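Local coordinates for acetyl-CoA acetyltransferase (Mycobacterium smegmatis, PDB 4EGV), which is a monomeric thiolase-like protein that may have acyltransferase activity and carries an additional C-terminal domain, at residues A[195-200]-A[472-477]; A[302-305]-A[309-312]; A[458-463]-A[494-499]. All coordinates share one frame; numbering follows the deposited sequence.

Overall arrangement
Contacts 1 and 3 lie about 9 Å apart, centre to centre, and share the five-stranded antiparallel C-terminal sheet, in which strands 453-463 and 470-476 are neighbours. Contact 1 packs helix 191-206 against this sheet, and contact 3 packs helix 490-498 against it; the two contacts touch through L197 and N200 with T459 and Y460. Contact 2, at the end of strand 294-303 in the nine-stranded sheet, is centred about 15 Å from contact 1 and about 24 Å from contact 3. Its segments both fall between those of contact 1 in sequence, whereas the segments of contacts 1 and 3 alternate. The C-terminal sheet is thereby joined to a helix from much earlier in the chain.

Contact 1: A[195-200]-A[472-477]; sequences YGLLEN and IIIGRL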
# COMPACT_ATOMS: atom_id res chain seq x y z
N TYR A 195 -5.55 10.43 4.91
CA TYR A 195 -5.65 9.25 5.71
C TYR A 195 -6.20 9.50 7.09
O TYR A 195 -6.79 8.61 7.69
CB TYR A 195 -4.31 8.53 5.81
CG TYR A 195 -4.11 7.52 4.70
CD1 TYR A 195 -4.78 6.29 4.71
CD2 TYR A 195 -3.29 7.82 3.61
CE1 TYR A 195 -4.60 5.38 3.67
CE2 TYR A 195 -3.11 6.91 2.57
CZ TYR A 195 -3.75 5.71 2.61
OH TYR A 195 -3.58 4.85 1.58
N GLY A 196 -6.01 10.72 7.58
CA GLY A 196 -6.56 11.15 8.84
C GLY A 196 -8.06 11.11 8.81
O GLY A 196 -8.69 10.68 9.79
N LEU A 197 -8.64 11.56 7.70
CA LEU A 197 -10.09 11.57 7.53
C LEU A 197 -10.70 10.16 7.52
O LEU A 197 -11.78 9.91 8.06
CB LEU A 197 -10.46 12.31 6.24
CG LEU A 197 -10.33 13.83 6.26
CD1 LEU A 197 -10.10 14.45 4.91
CD2 LEU A 197 -11.45 14.48 6.99
N LEU A 198 -10.01 9.22 6.90
CA LEU A 198 -10.45 7.84 6.78
C LEU A 198 -10.39 7.14 8.09
O LEU A 198 -11.22 6.38 8.42
CB LEU A 198 -9.56 7.07 5.80
CG LEU A 198 -9.90 6.94 4.31
CD1 LEU A 198 -10.32 8.19 3.72
CD2 LEU A 198 -8.80 6.36 3.56
N GLU A 199 -9.32 7.39 8.79
CA GLU A 199 -9.10 6.90 10.11
C GLU A 199 -10.07 7.43 11.14
O GLU A 199 -10.43 6.71 11.98
CB GLU A 199 -7.68 7.20 10.48
CG GLU A 199 -7.11 6.31 11.49
CD GLU A 199 -6.38 5.13 10.94
OE1 GLU A 199 -6.74 4.03 11.31
OE2 GLU A 199 -5.43 5.28 10.21
N ASN A 200 -10.52 8.68 11.03
CA ASN A 200 -11.51 9.21 11.94
C ASN A 200 -12.90 8.79 11.55
O ASN A 200 -13.77 8.69 12.36
CB ASN A 200 -11.38 10.72 12.03
CG ASN A 200 -10.32 11.14 12.94
OD1 ASN A 200 -10.04 10.51 13.89
ND2 ASN A 200 -9.72 12.23 12.64
N ILE A 472 -10.02 20.25 8.93
CA ILE A 472 -10.66 19.89 7.69
C ILE A 472 -11.82 19.00 8.05
O ILE A 472 -11.68 18.05 8.84
CB ILE A 472 -9.74 19.11 6.76
CG1 ILE A 472 -8.31 19.72 6.73
CG2 ILE A 472 -10.39 18.90 5.42
CD1 ILE A 472 -8.04 20.75 5.69
N ILE A 473 -12.97 19.30 7.48
CA ILE A 473 -14.18 18.58 7.81
C ILE A 473 -14.83 18.03 6.53
O ILE A 473 -14.88 18.71 5.51
CB ILE A 473 -15.15 19.51 8.60
CG1 ILE A 473 -14.46 20.03 9.85
CG2 ILE A 473 -16.48 18.79 8.93
CD1 ILE A 473 -15.38 20.72 10.82
N ILE A 474 -15.29 16.79 6.60
CA ILE A 474 -16.31 16.31 5.67
C ILE A 474 -17.62 16.28 6.43
O ILE A 474 -17.71 15.67 7.49
CB ILE A 474 -16.00 14.92 5.12
CG1 ILE A 474 -14.78 14.94 4.20
CG2 ILE A 474 -17.20 14.36 4.36
CD1 ILE A 474 -14.10 13.62 4.08
N GLY A 475 -18.62 16.90 5.86
CA GLY A 475 -19.92 16.99 6.47
C GLY A 475 -21.07 16.46 5.67
O GLY A 475 -20.93 16.05 4.57
N ARG A 476 -22.22 16.48 6.28
CA ARG A 476 -23.41 15.97 5.67
C ARG A 476 -24.35 17.11 5.77
O ARG A 476 -24.30 17.84 6.72
CB ARG A 476 -23.98 14.91 6.56
CG ARG A 476 -23.85 13.51 6.14
CD ARG A 476 -23.60 13.28 4.71
NE ARG A 476 -23.08 11.94 4.61
CZ ARG A 476 -23.67 10.95 3.98
NH1 ARG A 476 -24.77 11.15 3.31
NH2 ARG A 476 -23.14 9.77 4.01
N LEU A 477 -25.28 17.26 4.86
CA LEU A 477 -26.38 18.17 5.12
C LEU A 477 -27.67 17.47 5.56
O LEU A 477 -27.69 16.31 5.90
CB LEU A 477 -26.65 19.03 3.92
CG LEU A 477 -25.53 19.99 3.63
CD1 LEU A 477 -25.71 20.44 2.27
CD2 LEU A 477 -25.62 21.11 4.56
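L197 and I474 turn toward each other through matching first torsions: CG of L197 (chi1 -74°) and CG1 of I474 (chi1 -68°) both stand opposite their own carbonyl carbon and beside the backbone N. On the helix this sends the leucine fork out toward the strand, and on the strand it aims the longer branch of the isoleucine, ending in CD1, back at the helix. The side chains meet at a slant, and CD1 of I474 rests against both prongs of the fork, 4.0 Å from CD2 of L197 and 4.2 Å from CD1 of L197. I472, two residues earlier on the same strand face, adds a looser touch, its CG2 lying 4.5 Å from CD1 of L197 while the CG1-CD1 branch of I472 leads away. CD2 of L197 also approaches the carbonyl O of I472 at 4.0 Å, which is van der Waals contact only. I473, between them, directs its side chain away, as strand alternation requires. Leucine suits the helix because its two terminal methyls can meet two strand residues at once; the beta-branched isoleucines favour extended backbone and give the strand a greasy surface. With the CA atoms of L197 and I474 8.0 Å apart, side chains do the bridging, in a patch where all three residues are buried. Polar ties come from the adjoining strand 453-463, where T459 OG1 bonds to the carbonyl of L197 and the carbonyl of Y460 to ND2 of N200. Helix 191-206 thus lies between the C-terminal sheet, met by L197, and helix 348-357, met by Y195, L198 and E199.

Contact 2: A[302-305]-A[309-312]; sequences MKEP and ERAD
P305 and R310, the two residues that bury most surface here, are joined by a two-pronged bond to a single atom. NE of R310 donates to the carbonyl O of P305 at 3.0 Å, with an N-H...O angle of 163°. NH2 of R310 donates to the same O of P305 over 3.2 Å, less straight at 142°. The oxygen lies in the guanidinium plane, at the edge between the two N-H groups. An almost fully extended chain from CG to NE (chi2 179°) carries the guanidinium back from the second segment to reach it. E304, the next largest contributor, comes over one face of that group: its CG sits 4.1 Å above the plane and its CB lies 3.6 Å from NH2 of R310. The glutamate bends at chi2, and its OE2 bonds to S316 OG and to the backbone N of A318. OE1 of E304 remains 4.3 Å from NE of R310, well out of the guanidinium plane, so no N-H points at it. Proline suits its place because the carbonyl, not an N-H, does the work, while its ring lies beside the arginine stem. Arginine offers several N-H groups in one plane. Through P305 O the cation closes the loop 305-310 on itself, and through NH1 it ties that loop to I411 O; the nearby glutamate probably stabilises the charge through space rather than through a salt bridge.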
# COMPACT_ATOMS: atom_id res chain seq x y z
N MSE A 302 -8.01 -4.23 -7.41
CA MSE A 302 -9.22 -3.47 -7.24
C MSE A 302 -9.00 -1.98 -7.12
O MSE A 302 -7.90 -1.54 -6.90
CB MSE A 302 -10.00 -4.00 -6.04
CG MSE A 302 -10.59 -5.41 -6.25
SE MSE A 302 -11.93 -5.58 -7.67
CE MSE A 302 -13.28 -4.28 -7.04
N LYS A 303 -10.07 -1.21 -7.31
CA LYS A 303 -10.01 0.25 -7.29
C LYS A 303 -11.26 0.86 -6.67
O LYS A 303 -12.35 0.42 -6.98
CB LYS A 303 -9.82 0.77 -8.71
CG LYS A 303 -9.91 2.29 -8.85
CD LYS A 303 -9.93 2.73 -10.30
CE LYS A 303 -8.62 2.25 -10.97
NZ LYS A 303 -8.70 1.91 -12.42
N GLU A 304 -11.09 1.86 -5.79
CA GLU A 304 -12.21 2.66 -5.25
C GLU A 304 -12.57 3.88 -6.11
O GLU A 304 -11.79 4.30 -6.95
CB GLU A 304 -11.89 3.11 -3.84
CG GLU A 304 -11.70 1.98 -2.86
CD GLU A 304 -13.02 1.41 -2.27
OE1 GLU A 304 -14.13 1.92 -2.54
OE2 GLU A 304 -12.94 0.42 -1.50
N PRO A 305 -13.79 4.43 -5.92
CA PRO A 305 -14.14 5.73 -6.51
C PRO A 305 -13.57 6.86 -5.66
O PRO A 305 -13.09 6.58 -4.58
CB PRO A 305 -15.67 5.72 -6.48
CG PRO A 305 -16.04 4.74 -5.41
CD PRO A 305 -14.97 3.73 -5.38
N GLU A 309 -17.26 10.04 -2.77
CA GLU A 309 -18.34 9.27 -3.37
C GLU A 309 -18.59 7.96 -2.61
O GLU A 309 -19.65 7.36 -2.73
CB GLU A 309 -18.02 8.97 -4.85
CG GLU A 309 -18.24 10.13 -5.85
CD GLU A 309 -17.65 9.87 -7.28
OE1 GLU A 309 -17.13 8.76 -7.59
OE2 GLU A 309 -17.73 10.82 -8.11
N ARG A 310 -17.60 7.55 -1.82
CA ARG A 310 -17.59 6.24 -1.12
C ARG A 310 -18.70 6.10 -0.10
O ARG A 310 -18.94 7.02 0.69
CB ARG A 310 -16.24 5.97 -0.44
CG ARG A 310 -15.11 5.90 -1.39
CD ARG A 310 -13.79 5.66 -0.73
NE ARG A 310 -12.74 5.91 -1.72
CZ ARG A 310 -11.44 5.95 -1.49
NH1 ARG A 310 -10.95 5.73 -0.28
NH2 ARG A 310 -10.65 6.21 -2.51
N ALA A 311 -19.36 4.94 -0.11
CA ALA A 311 -20.49 4.65 0.77
C ALA A 311 -20.11 4.84 2.25
O ALA A 311 -20.84 5.45 3.03
CB ALA A 311 -21.03 3.25 0.49
N ASP A 312 -18.94 4.34 2.62
CA ASP A 312 -18.41 4.54 3.94
C ASP A 312 -16.98 5.05 3.81
O ASP A 312 -16.12 4.36 3.30
CB ASP A 312 -18.42 3.23 4.70
CG ASP A 312 -18.28 3.41 6.20
OD1 ASP A 312 -18.08 4.57 6.66
OD2 ASP A 312 -18.38 2.39 6.93

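Contact 3: A[458-463]-A[494-499]; sequences ETYTVR and KLLSEG
Y460 and V462 face L496 and S497 where strand 458-463 and helix 494-498 cross at right angles (-90°), their axes approaching to 8.4 Å. The two strand residues lie on one face, with T461 between them turned to the other, so the helix end rests on a pair of alternate side chains. Y460 holds its CG between the backbone N and the carbonyl carbon (chi1 67°), which brings its base alongside L496: CD2 of L496 is 3.9 Å from CB of Y460 and equally close to CG of Y460. The two chains run past each other in opposite directions, so the ring travels toward the helix backbone while the leucine travels toward the strand. Further out, CE1 of Y460 approaches the carbonyl O of L496 at 3.5 Å, obliquely to the ring.

Five antiparallel strands in the order 3-2-1-4-5, with this helix linking the third to the fourth, fit the OB fold to which the additional C-terminal domain is related. In that fold a helix between these strands typically packs across one end of the barrel. At the start of the segment, E458 and T459 both face I474 in the adjoining strand, forming a classic beta bulge.

V462 packs beside L496, its CG2 lying 3.7 Å from CB of L496, and the beta-branched valine suits an extended backbone under a helix. Its CG1 touches OG of S497 at 4.0 Å; that hydroxyl is bonded to V493 O, one turn back, so a small polar residue can sit near the edge of an apolar patch. The phenolic OH of Y460 is hydrogen-bonded to NH2 of R203, on helix 191-206, and L496 also touches I473, on strand 470-476.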
# COMPACT_ATOMS: atom_id res chain seq x y z
N GLU A 458 -19.18 14.42 9.59
CA GLU A 458 -19.08 12.98 9.38
C GLU A 458 -17.68 12.50 9.75
O GLU A 458 -17.52 11.45 10.38
CB GLU A 458 -19.47 12.57 7.95
CG GLU A 458 -19.76 11.08 7.84
CD GLU A 458 -20.03 10.61 6.43
OE1 GLU A 458 -20.15 11.46 5.54
OE2 GLU A 458 -20.12 9.39 6.21
N THR A 459 -16.69 13.28 9.34
CA THR A 459 -15.29 13.05 9.68
C THR A 459 -14.49 14.36 9.60
O THR A 459 -14.96 15.38 9.12
CB THR A 459 -14.69 11.91 8.84
OG1 THR A 459 -13.37 11.59 9.31
CG2 THR A 459 -14.66 12.28 7.39
N TYR A 460 -13.27 14.32 10.11
CA TYR A 460 -12.48 15.50 10.36
C TYR A 460 -11.00 15.11 10.46
O TYR A 460 -10.63 13.95 10.67
CB TYR A 460 -12.92 16.15 11.69
CG TYR A 460 -12.61 15.31 12.92
CD1 TYR A 460 -11.46 15.55 13.69
CD2 TYR A 460 -13.45 14.26 13.30
CE1 TYR A 460 -11.16 14.77 14.80
CE2 TYR A 460 -13.16 13.47 14.42
CZ TYR A 460 -12.01 13.74 15.18
OH TYR A 460 -11.71 12.96 16.28
N THR A 461 -10.16 16.12 10.29
CA THR A 461 -8.79 16.02 10.76
C THR A 461 -8.30 17.41 11.19
O THR A 461 -8.98 18.41 10.94
CB THR A 461 -7.88 15.35 9.70
OG1 THR A 461 -6.56 15.16 10.23
CG2 THR A 461 -7.86 16.14 8.42
N VAL A 462 -7.16 17.47 11.86
CA VAL A 462 -6.58 18.74 12.23
C VAL A 462 -5.11 18.78 11.82
O VAL A 462 -4.39 17.79 11.97
CB VAL A 462 -6.70 19.00 13.74
CG1 VAL A 462 -6.22 20.42 14.08
CG2 VAL A 462 -8.10 18.81 14.23
N ARG A 463 -4.67 19.91 11.29
CA ARG A 463 -3.24 20.08 11.00
C ARG A 463 -2.55 20.80 12.14
O ARG A 463 -2.79 21.96 12.37
CB ARG A 463 -3.03 20.87 9.71
CG ARG A 463 -3.78 20.34 8.52
CD ARG A 463 -3.09 20.71 7.23
NE ARG A 463 -1.73 20.20 7.27
CZ ARG A 463 -1.03 19.77 6.22
NH1 ARG A 463 -1.54 19.79 4.99
NH2 ARG A 463 0.19 19.33 6.43
N LYS A 494 -10.89 23.61 18.82
CA LYS A 494 -10.74 23.09 20.17
C LYS A 494 -11.54 21.77 20.32
O LYS A 494 -11.04 20.81 20.90
CB LYS A 494 -11.20 24.17 21.17
CG LYS A 494 -11.00 23.88 22.64
CD LYS A 494 -11.13 25.16 23.48
CE LYS A 494 -10.21 25.05 24.74
NZ LYS A 494 -10.51 26.08 25.76
N LEU A 495 -12.75 21.73 19.76
CA LEU A 495 -13.59 20.52 19.76
C LEU A 495 -12.97 19.38 18.95
O LEU A 495 -13.02 18.23 19.39
CB LEU A 495 -15.03 20.82 19.29
CG LEU A 495 -16.01 19.65 19.37
CD1 LEU A 495 -16.50 19.33 20.81
CD2 LEU A 495 -17.16 19.86 18.43
N LEU A 496 -12.39 19.69 17.78
CA LEU A 496 -11.75 18.68 16.93
C LEU A 496 -10.44 18.11 17.50
O LEU A 496 -10.14 16.92 17.31
CB LEU A 496 -11.51 19.19 15.51
CG LEU A 496 -12.67 19.76 14.70
CD1 LEU A 496 -12.21 20.36 13.39
CD2 LEU A 496 -13.73 18.74 14.45
N SER A 497 -9.69 18.96 18.21
CA SER A 497 -8.41 18.54 18.80
C SER A 497 -8.53 17.83 20.15
O SER A 497 -7.73 16.94 20.44
CB SER A 497 -7.49 19.74 18.99
OG SER A 497 -7.47 20.59 17.85
N GLU A 498 -9.50 18.24 20.96
CA GLU A 498 -9.54 17.86 22.37
C GLU A 498 -10.81 17.15 22.83
O GLU A 498 -10.81 16.51 23.87
CB GLU A 498 -9.32 19.10 23.25
CG GLU A 498 -7.90 19.70 23.20
CD GLU A 498 -7.67 20.88 24.18
OE1 GLU A 498 -8.64 21.44 24.76
OE2 GLU A 498 -6.49 21.26 24.35
N GLY A 499 -11.80 17.09 21.95
CA GLY A 499 -13.02 16.36 22.23
C GLY A 499 -13.41 15.26 21.26
O GLY A 499 -12.59 14.55 20.77